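PDB 7C2B: ferredoxin-thioredoxin reductase variable chain, chloroplastic from Arabidopsis thaliana, which probably serves as the variable subunit of ferredoxin-thioredoxin reductase, the enzyme that reduces thioredoxins with electrons from reduced ferredoxin. Local coordinates for residues P81-F86 and F99-E104; E32-R37 and G62-Y67; T41-V46 and E56-E61. All blocks are in the same frame, centred on the assembly; numbering follows the deposited sequence.

Interaction 1: P81-F86 and F99-E104. With NO3 (nitrate ion), chain J.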
loop_
_atom_site.group_PDB
_atom_site.type_symbol
_atom_site.label_atom_id
_atom_site.label_comp_id
_atom_site.label_asym_id
_atom_site.label_seq_id
_atom_site.Cartn_x
_atom_site.Cartn_y
_atom_site.Cartn_z
ATOM N N PRO B 81 -13.363 4.273 -0.079
ATOM C CA PRO B 81 -13.929 5.470 0.569
ATOM C C PRO B 81 -15.379 5.371 1.010
ATOM O O PRO B 81 -15.800 6.214 1.814
ATOM C CB PRO B 81 -13.774 6.561 -0.505
ATOM C CG PRO B 81 -13.768 5.841 -1.760
ATOM C CD PRO B 81 -13.088 4.508 -1.507
ATOM N N PHE B 82 -16.154 4.399 0.531
ATOM C CA PHE B 82 -17.557 4.259 0.909
ATOM C C PHE B 82 -17.682 3.387 2.152
ATOM O O PHE B 82 -17.397 2.187 2.105
ATOM C CB PHE B 82 -18.370 3.644 -0.228
ATOM C CG PHE B 82 -18.505 4.536 -1.439
ATOM C CD1 PHE B 82 -19.551 5.445 -1.533
ATOM C CD2 PHE B 82 -17.610 4.440 -2.497
ATOM C CE1 PHE B 82 -19.690 6.262 -2.651
ATOM C CE2 PHE B 82 -17.747 5.254 -3.631
ATOM C CZ PHE B 82 -18.788 6.167 -3.704
ATOM N N LYS B 83 -18.137 3.973 3.251
ATOM C CA LYS B 83 -18.419 3.197 4.451
ATOM C C LYS B 83 -19.874 2.753 4.368
ATOM O O LYS B 83 -20.774 3.594 4.322
ATOM C CB LYS B 83 -18.149 4.017 5.711
ATOM C CG LYS B 83 -18.185 3.210 7.015
ATOM C CD LYS B 83 -17.999 4.136 8.212
ATOM C CE LYS B 83 -18.545 3.538 9.494
ATOM N NZ LYS B 83 -18.174 4.405 10.660
ATOM N N VAL B 84 -20.102 1.442 4.309
ATOM C CA VAL B 84 -21.427 0.887 4.052
ATOM C C VAL B 84 -21.894 0.127 5.285
ATOM O O VAL B 84 -21.148 -0.689 5.841
ATOM C CB VAL B 84 -21.421 -0.026 2.815
ATOM C CG1 VAL B 84 -22.817 -0.550 2.535
ATOM C CG2 VAL B 84 -20.879 0.730 1.618
ATOM N N GLN B 85 -23.137 0.385 5.700
ATOM C CA GLN B 85 -23.727 -0.305 6.842
ATOM C C GLN B 85 -24.507 -1.520 6.364
ATOM O O GLN B 85 -25.349 -1.411 5.467
ATOM C CB GLN B 85 -24.644 0.628 7.634
ATOM C CG GLN B 85 -25.373 -0.049 8.797
ATOM C CD GLN B 85 -26.103 0.957 9.668
ATOM O OE1 GLN B 85 -25.569 2.018 9.978
ATOM N NE2 GLN B 85 -27.335 0.639 10.046
ATOM N N PHE B 86 -24.213 -2.675 6.962
ATOM C CA PHE B 86 -24.902 -3.924 6.685
ATOM C C PHE B 86 -25.515 -4.440 7.976
ATOM O O PHE B 86 -25.029 -4.149 9.068
ATOM C CB PHE B 86 -23.951 -5.000 6.133
ATOM C CG PHE B 86 -23.347 -4.663 4.799
ATOM C CD1 PHE B 86 -24.020 -4.964 3.623
ATOM C CD2 PHE B 86 -22.092 -4.074 4.717
ATOM C CE1 PHE B 86 -23.468 -4.662 2.392
ATOM C CE2 PHE B 86 -21.531 -3.772 3.495
ATOM C CZ PHE B 86 -22.220 -4.070 2.323
ATOM N N PHE B 99 -20.117 -2.420 9.638
ATOM C CA PHE B 99 -19.708 -1.564 8.539
ATOM C C PHE B 99 -18.584 -2.237 7.771
ATOM O O PHE B 99 -17.795 -2.999 8.338
ATOM C CB PHE B 99 -19.248 -0.192 9.050
ATOM C CG PHE B 99 -20.266 0.490 9.919
ATOM C CD1 PHE B 99 -21.350 1.153 9.351
ATOM C CD2 PHE B 99 -20.160 0.444 11.300
ATOM C CE1 PHE B 99 -22.300 1.769 10.145
ATOM C CE2 PHE B 99 -21.118 1.056 12.107
ATOM C CZ PHE B 99 -22.188 1.720 11.526
ATOM N N THR B 100 -18.528 -1.954 6.473
ATOM C CA THR B 100 -17.451 -2.412 5.612
ATOM C C THR B 100 -17.124 -1.276 4.655
ATOM O O THR B 100 -18.030 -0.603 4.157
ATOM C CB THR B 100 -17.836 -3.684 4.827
ATOM O OG1 THR B 100 -17.950 -4.802 5.724
ATOM C CG2 THR B 100 -16.788 -4.009 3.776
ATOM N N HIS B 101 -15.837 -1.050 4.418
ATOM C CA HIS B 101 -15.390 -0.044 3.460
ATOM C C HIS B 101 -15.324 -0.637 2.058
ATOM O O HIS B 101 -14.735 -1.708 1.860
ATOM C CB HIS B 101 -14.022 0.496 3.875
ATOM C CG HIS B 101 -14.065 1.389 5.076
ATOM N ND1 HIS B 101 -14.083 0.910 6.373
ATOM C CD2 HIS B 101 -14.071 2.739 5.173
ATOM C CE1 HIS B 101 -14.100 1.929 7.212
ATOM N NE2 HIS B 101 -14.097 3.049 6.509
ATOM N N LEU B 102 -15.922 0.064 1.086
ATOM C CA LEU B 102 -15.962 -0.389 -0.301
ATOM C C LEU B 102 -15.464 0.713 -1.231
ATOM O O LEU B 102 -15.466 1.901 -0.890
ATOM C CB LEU B 102 -17.385 -0.784 -0.747
ATOM C CG LEU B 102 -18.166 -1.801 0.075
ATOM C CD1 LEU B 102 -19.496 -2.098 -0.632
ATOM C CD2 LEU B 102 -17.341 -3.053 0.200
ATOM N N LYS B 103 -15.035 0.304 -2.418
ATOM C CA LYS B 103 -14.821 1.245 -3.509
ATOM C C LYS B 103 -15.901 1.045 -4.561
ATOM O O LYS B 103 -16.652 0.064 -4.539
ATOM C CB LYS B 103 -13.417 1.102 -4.115
ATOM C CG LYS B 103 -13.019 -0.300 -4.539
ATOM C CD LYS B 103 -11.568 -0.280 -5.005
ATOM C CE LYS B 103 -11.011 -1.674 -5.172
ATOM N NZ LYS B 103 -11.733 -2.393 -6.240
ATOM N N GLU B 104 -15.967 2.007 -5.488
ATOM C CA GLU B 104 -17.139 2.149 -6.347
ATOM C C GLU B 104 -17.372 0.921 -7.218
ATOM O O GLU B 104 -18.525 0.585 -7.504
ATOM C CB GLU B 104 -17.009 3.409 -7.215
ATOM C CG GLU B 104 -15.690 3.517 -7.966
ATOM C CD GLU B 104 -15.732 4.515 -9.119
ATOM O OE1 GLU B 104 -16.608 5.413 -9.109
ATOM O OE2 GLU B 104 -14.879 4.404 -10.031
HETATM N N NO3 J . -11.751 4.923 8.055
HETATM O O1 NO3 J . -10.517 5.179 8.199
HETATM O O2 NO3 J . -12.346 4.179 8.895
HETATM O O3 NO3 J . -12.386 5.412 7.074
#

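Interaction 2: E32-R37 and G62-Y67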
loop_
_atom_site.group_PDB
_atom_site.type_symbol
_atom_site.label_atom_id
_atom_site.label_comp_id
_atom_site.label_asym_id
_atom_site.label_seq_id
_atom_site.Cartn_x
_atom_site.Cartn_y
_atom_site.Cartn_z
ATOM N N GLU B 32 -23.228 12.604 -2.782
ATOM C CA GLU B 32 -24.669 12.572 -3.002
ATOM C C GLU B 32 -25.261 11.179 -2.831
ATOM O O GLU B 32 -26.483 11.051 -2.687
ATOM C CB GLU B 32 -24.994 13.107 -4.397
ATOM C CG GLU B 32 -24.729 14.599 -4.538
ATOM C CD GLU B 32 -25.006 15.124 -5.936
ATOM O OE1 GLU B 32 -24.925 16.355 -6.123
ATOM O OE2 GLU B 32 -25.301 14.314 -6.843
ATOM N N LYS B 33 -24.435 10.136 -2.839
ATOM C CA LYS B 33 -24.908 8.774 -2.634
ATOM C C LYS B 33 -24.954 8.375 -1.159
ATOM O O LYS B 33 -25.312 7.237 -0.853
ATOM C CB LYS B 33 -24.025 7.786 -3.404
ATOM C CG LYS B 33 -24.044 7.970 -4.925
ATOM C CD LYS B 33 -23.239 6.873 -5.618
ATOM C CE LYS B 33 -23.170 7.086 -7.138
ATOM N NZ LYS B 33 -21.892 7.737 -7.554
ATOM N N ILE B 34 -24.592 9.266 -0.242
ATOM C CA ILE B 34 -24.699 8.942 1.175
ATOM C C ILE B 34 -26.165 8.727 1.518
ATOM O O ILE B 34 -27.033 9.527 1.143
ATOM C CB ILE B 34 -24.059 10.049 2.020
ATOM C CG1 ILE B 34 -22.576 10.186 1.665
ATOM C CG2 ILE B 34 -24.229 9.770 3.500
ATOM C CD1 ILE B 34 -21.811 11.069 2.604
ATOM N N GLY B 35 -26.456 7.620 2.201
ATOM C CA GLY B 35 -27.811 7.204 2.454
ATOM C C GLY B 35 -28.393 6.250 1.433
ATOM O O GLY B 35 -29.419 5.624 1.713
ATOM N N ALA B 36 -27.767 6.098 0.268
ATOM C CA ALA B 36 -28.348 5.271 -0.781
ATOM C C ALA B 36 -28.180 3.792 -0.468
ATOM O O ALA B 36 -27.168 3.372 0.098
ATOM C CB ALA B 36 -27.704 5.583 -2.133
ATOM N N ARG B 37 -29.174 2.999 -0.851
ATOM C CA ARG B 37 -29.083 1.554 -0.708
ATOM C C ARG B 37 -28.231 0.969 -1.830
ATOM O O ARG B 37 -28.345 1.375 -2.990
ATOM C CB ARG B 37 -30.478 0.930 -0.717
ATOM C CG ARG B 37 -31.421 1.547 0.315
ATOM C CD ARG B 37 -32.773 0.852 0.334
ATOM N NE ARG B 37 -32.623 -0.591 0.481
ATOM C CZ ARG B 37 -33.066 -1.484 -0.399
ATOM N NH1 ARG B 37 -33.700 -1.082 -1.498
ATOM N NH2 ARG B 37 -32.873 -2.779 -0.177
ATOM N N GLY B 62 -27.000 -3.113 1.721
ATOM C CA GLY B 62 -26.859 -2.205 2.840
ATOM C C GLY B 62 -27.051 -0.779 2.380
ATOM O O GLY B 62 -27.649 -0.550 1.327
ATOM N N PHE B 63 -26.553 0.197 3.129
ATOM C CA PHE B 63 -26.663 1.568 2.666
ATOM C C PHE B 63 -25.377 2.312 2.963
ATOM O O PHE B 63 -24.650 1.985 3.904
ATOM C CB PHE B 63 -27.881 2.300 3.279
ATOM C CG PHE B 63 -27.750 2.639 4.739
ATOM C CD1 PHE B 63 -28.215 1.759 5.711
ATOM C CD2 PHE B 63 -27.221 3.858 5.142
ATOM C CE1 PHE B 63 -28.128 2.071 7.053
ATOM C CE2 PHE B 63 -27.124 4.182 6.481
ATOM C CZ PHE B 63 -27.576 3.282 7.448
ATOM N N ILE B 64 -25.097 3.315 2.137
ATOM C CA ILE B 64 -23.862 4.074 2.285
ATOM C C ILE B 64 -23.988 4.953 3.523
ATOM O O ILE B 64 -24.818 5.863 3.578
ATOM C CB ILE B 64 -23.555 4.897 1.034
ATOM C CG1 ILE B 64 -23.221 3.954 -0.124
ATOM C CG2 ILE B 64 -22.423 5.882 1.311
ATOM C CD1 ILE B 64 -23.254 4.628 -1.484
ATOM N N LYS B 65 -23.160 4.666 4.522
ATOM C CA LYS B 65 -23.140 5.429 5.762
ATOM C C LYS B 65 -22.341 6.712 5.606
ATOM O O LYS B 65 -22.731 7.762 6.127
ATOM C CB LYS B 65 -22.543 4.568 6.877
ATOM C CG LYS B 65 -22.637 5.170 8.279
ATOM C CD LYS B 65 -24.039 4.968 8.852
ATOM C CE LYS B 65 -24.133 5.502 10.281
ATOM N NZ LYS B 65 -25.486 5.293 10.860
ATOM N N ASP B 66 -21.216 6.641 4.905
ATOM C CA ASP B 66 -20.363 7.803 4.745
ATOM C C ASP B 66 -19.532 7.628 3.490
ATOM O O ASP B 66 -19.332 6.513 2.997
ATOM C CB ASP B 66 -19.446 8.018 5.957
ATOM C CG ASP B 66 -19.164 9.494 6.219
ATOM O OD1 ASP B 66 -19.461 10.327 5.334
ATOM O OD2 ASP B 66 -18.658 9.824 7.316
ATOM N N TYR B 67 -19.075 8.759 2.974
ATOM C CA TYR B 67 -18.040 8.814 1.955
ATOM C C TYR B 67 -16.991 9.776 2.472
ATOM O O TYR B 67 -17.274 10.962 2.653
ATOM C CB TYR B 67 -18.603 9.297 0.623
ATOM C CG TYR B 67 -17.577 9.426 -0.470
ATOM C CD1 TYR B 67 -17.164 8.308 -1.188
ATOM C CD2 TYR B 67 -17.046 10.664 -0.809
ATOM C CE1 TYR B 67 -16.234 8.419 -2.217
ATOM C CE2 TYR B 67 -16.118 10.791 -1.832
ATOM C CZ TYR B 67 -15.716 9.667 -2.536
ATOM O OH TYR B 67 -14.797 9.795 -3.557
#

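Interaction 3: T41-V46 and E56-E61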
loop_
_atom_site.group_PDB
_atom_site.type_symbol
_atom_site.label_atom_id
_atom_site.label_comp_id
_atom_site.label_asym_id
_atom_site.label_seq_id
_atom_site.Cartn_x
_atom_site.Cartn_y
_atom_site.Cartn_z
ATOM N N THR B 41 -21.519 -6.374 -5.498
ATOM C CA THR B 41 -21.615 -7.016 -6.804
ATOM C C THR B 41 -20.430 -7.909 -7.135
ATOM O O THR B 41 -20.367 -8.436 -8.254
ATOM C CB THR B 41 -21.772 -5.952 -7.894
ATOM O OG1 THR B 41 -20.745 -4.967 -7.744
ATOM C CG2 THR B 41 -23.113 -5.265 -7.759
ATOM N N VAL B 42 -19.496 -8.090 -6.206
ATOM C CA VAL B 42 -18.283 -8.872 -6.438
ATOM C C VAL B 42 -18.029 -9.738 -5.216
ATOM O O VAL B 42 -18.514 -9.441 -4.116
ATOM C CB VAL B 42 -17.056 -7.976 -6.705
ATOM C CG1 VAL B 42 -17.246 -7.136 -7.983
ATOM C CG2 VAL B 42 -16.781 -7.086 -5.498
ATOM N N PRO B 43 -17.275 -10.828 -5.380
ATOM C CA PRO B 43 -16.872 -11.619 -4.208
ATOM C C PRO B 43 -15.996 -10.793 -3.282
ATOM O O PRO B 43 -15.070 -10.106 -3.721
ATOM C CB PRO B 43 -16.099 -12.798 -4.812
ATOM C CG PRO B 43 -16.575 -12.883 -6.250
ATOM C CD PRO B 43 -16.862 -11.459 -6.650
ATOM N N LEU B 44 -16.296 -10.862 -1.989
ATOM C CA LEU B 44 -15.587 -10.044 -1.012
ATOM C C LEU B 44 -15.793 -10.668 0.362
ATOM O O LEU B 44 -16.914 -10.676 0.875
ATOM C CB LEU B 44 -16.094 -8.606 -1.048
ATOM C CG LEU B 44 -15.655 -7.738 0.147
ATOM C CD1 LEU B 44 -14.135 -7.681 0.257
ATOM C CD2 LEU B 44 -16.247 -6.343 -0.001
ATOM N N LYS B 45 -14.719 -11.191 0.949
ATOM C CA LYS B 45 -14.754 -11.744 2.296
ATOM C C LYS B 45 -14.251 -10.704 3.284
ATOM O O LYS B 45 -13.265 -10.015 3.016
ATOM C CB LYS B 45 -13.888 -13.004 2.403
ATOM C CG LYS B 45 -14.218 -14.108 1.396
ATOM C CD LYS B 45 -13.149 -15.199 1.433
ATOM C CE LYS B 45 -13.616 -16.491 0.780
ATOM N NZ LYS B 45 -13.397 -16.501 -0.702
ATOM N N VAL B 46 -14.919 -10.595 4.432
ATOM C CA VAL B 46 -14.455 -9.692 5.479
ATOM C C VAL B 46 -14.332 -10.465 6.788
ATOM O O VAL B 46 -15.017 -11.469 7.019
ATOM C CB VAL B 46 -15.352 -8.432 5.647
ATOM C CG1 VAL B 46 -15.290 -7.544 4.378
ATOM C CG2 VAL B 46 -16.794 -8.783 5.998
ATOM N N GLU B 56 -19.040 -13.510 3.688
ATOM C CA GLU B 56 -19.024 -13.254 2.254
ATOM C C GLU B 56 -20.057 -12.175 1.952
ATOM O O GLU B 56 -21.245 -12.346 2.247
ATOM C CB GLU B 56 -19.325 -14.526 1.458
ATOM C CG GLU B 56 -19.578 -14.264 -0.049
ATOM C CD GLU B 56 -18.377 -13.668 -0.772
ATOM O OE1 GLU B 56 -17.318 -14.332 -0.843
ATOM O OE2 GLU B 56 -18.487 -12.530 -1.279
ATOM N N LEU B 57 -19.608 -11.064 1.371
ATOM C CA LEU B 57 -20.499 -9.922 1.201
ATOM C C LEU B 57 -21.249 -9.925 -0.124
ATOM O O LEU B 57 -22.217 -9.170 -0.264
ATOM C CB LEU B 57 -19.720 -8.612 1.312
ATOM C CG LEU B 57 -19.225 -8.306 2.729
ATOM C CD1 LEU B 57 -18.624 -6.917 2.785
ATOM C CD2 LEU B 57 -20.370 -8.440 3.735
ATOM N N MET B 58 -20.833 -10.731 -1.095
ATOM C CA MET B 58 -21.442 -10.624 -2.419
ATOM C C MET B 58 -22.940 -10.874 -2.337
ATOM O O MET B 58 -23.390 -11.857 -1.736
ATOM C CB MET B 58 -20.810 -11.608 -3.396
ATOM C CG MET B 58 -21.454 -11.499 -4.779
ATOM S SD MET B 58 -20.431 -12.273 -6.002
ATOM C CE MET B 58 -21.323 -11.813 -7.501
ATOM N N GLY B 59 -23.716 -9.962 -2.911
ATOM C CA GLY B 59 -25.156 -10.070 -2.875
ATOM C C GLY B 59 -25.818 -9.449 -1.667
ATOM O O GLY B 59 -27.043 -9.292 -1.669
ATOM N N MET B 60 -25.061 -9.094 -0.633
ATOM C CA MET B 60 -25.654 -8.451 0.527
ATOM C C MET B 60 -26.012 -7.005 0.208
ATOM O O MET B 60 -25.346 -6.336 -0.584
ATOM C CB MET B 60 -24.705 -8.514 1.722
ATOM C CG MET B 60 -24.530 -9.933 2.217
ATOM S SD MET B 60 -23.613 -10.067 3.750
ATOM C CE MET B 60 -24.544 -8.941 4.795
ATOM N N GLU B 61 -27.079 -6.531 0.837
ATOM C CA GLU B 61 -27.576 -5.183 0.624
ATOM C C GLU B 61 -27.417 -4.361 1.893
ATOM O O GLU B 61 -27.651 -4.852 3.005
ATOM C CB GLU B 61 -29.039 -5.219 0.178
ATOM C CG GLU B 61 -29.221 -5.975 -1.141
ATOM C CD GLU B 61 -30.672 -6.100 -1.551
ATOM O OE1 GLU B 61 -31.542 -5.689 -0.751
ATOM O OE2 GLU B 61 -30.938 -6.604 -2.670
HETATM O O HOH W 1 -14.795 -14.731 -2.026
#

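Interaction 1: P81-F86 and F99-E104
One hydrogen bond and one C-H contact grip Phe82 O. Leu102 N gives Phe82 O a backbone bond of 2.8 Å, nearly straight at 163° and in the carbonyl plane. His101 CA adds a weaker C-H contact to Phe82 O at 3.3 Å. Val84 O is held likewise by Thr100 N and Phe99 CA. Return bonds run from Phe82 N to Leu102 O and from Val84 N to Thr100 O.

One face carries Lys83, Gln85, Phe99 and His101. Lys83 leaves with CG anti to its backbone N (chi1 -170°) and stays extended. Its CE therefore sits over one face of the Phe99 ring, 3.5 Å from CG of Phe99. Its NZ stands above the same ring, 4.5 Å from the centroid of Phe99, a cation-pi contact. Gln85 runs alongside Phe99, its amide steeply turned against the ring, its OE1 3.3 Å from CE1 of Phe99. Lys83 CG lies over the His101 ring. His101 ND1 bonds an acidic side chain of another protein chain. His101 NE2 makes a weak bond of 3.0 Å to O3 of a nitrate, probably from the crystallisation liquor.

The opposite face, with Phe82, Val84, Thr100 and Leu102, is largely apolar. Val84 CG2 meets Leu102 CD1 at 3.9 Å, and Phe86 CE2 touches Thr100 CB.

This is antiparallel pairing within the hairpin of strands 82-90 and 94-102, part of the SH3-like beta fold of the variable subunit.

Interaction 2: E32-R37 and G62-Y67
Ile34 lays its CD1 methyl over the end of strand 61-67, 3.6 Å from Tyr67 N and close to Tyr67 CB. The same methyl runs beside the Asp66 carboxylate. CG1 of Ile34 is anti to the carbonyl carbon (chi1 -61°), so the other branch, CG2, comes down on Lys65 O at 3.6 Å. Asp66 OD1 in turn takes a weak hydrogen bond from the next backbone nitrogen, Tyr67 N.

Ile64 points toward the loop. Its CD1 touches Lys33 O at 3.4 Å and Lys33 CB at 3.8 Å. Its CG2 reaches Ile34 CA. Beyond the segments, Ile64 also packs on Phe82 and Phe107.

A type II turn from Lys33 to Ala36 shapes the loop. Ala36 N closes it on Lys33 O. Gly35 holds the third position with a positive phi of 93°, where a side chain would collide with the carbonyl O of Ile34. The turn brings Gly35 N to Ile64 O at 2.8 Å and 160°. Ala36 O then accepts from Ile64 N at 2.9 Å. Both bonds lie in the plane of the accepting carbonyl. Arg37 and Phe63 follow as a non-hydrogen-bonded pair, with Arg37 CA near Gly62 O.

Ile64 is thus held by both its N and its O. The contact therefore rests on two backbone bonds and on isoleucine methyls packed against aliphatic and peptide surfaces.

Interaction 3: T41-V46 and E56-E61
This contact is the base of a small antiparallel hairpin, strands 45-46 and 55-56, where the carboxylate of a bent Glu56 side chain takes part in the backbone pairing. Lys45 and Glu56 form a non-hydrogen-bonded pair. Beyond it Leu57 N bonds Leu44 O at 2.8 Å, almost along the C=O axis. Leu44 N goes instead to Glu56 OE2, also at 2.8 Å and nearly straight (173°).

Glu56 leaves anti to its own N (chi1 169°) and bends at chi2 (62°), which folds the carboxylate back over the chain. OE2 then has two N-H donors. Leu44 N uses the syn lone pair, and Met58 N, at 3.0 Å, uses the anti one. Two such bonds would help keep the carboxylate ionised. Lys45 NZ is too far from OE1 of Glu56 for a salt bridge, but one water joins them, 2.6 Å from Lys45 NZ and 2.8 Å from Glu56 OE1.

Met58 runs extended beside Pro43. Its SD lies 3.7 Å from CD of Pro43, and its CB is near Val42 O. A type II turn from Leu57 to Met60, with Gly59 in it, follows.

Leu57 CD1 touches both Leu44 CD2 and Val46 CG1, 3.7 Å from each. These three side chains rest on strand 94-102, Leu57 on Phe98 and Thr100, Val46 on Thr100 and Leu44 on Leu102, while the turn leads into strand 61-67.

Interactions 1 and 2 belong to one sheet, their centres about 8 Å apart. Strands 82-90 and 61-67 join them: Lys83 N is 2.8 Å from Asp66 O and Lys83 O is 2.6 Å from Lys65 N, so Lys83 faces both residues of a classic beta bulge. Interaction 3 packs on the Thr100 and Leu102 face of interaction 1, with Leu44 CD2 3.5 Å from Leu102 CD2. Interactions 2 and 3 lie about 16 Å apart between centres and meet through a long, weak ion pair of Arg37 and Glu61. Another protein chain reaches His101 and Leu44, so interactions 1 and 3 border an interface, while interaction 2 lies away from it.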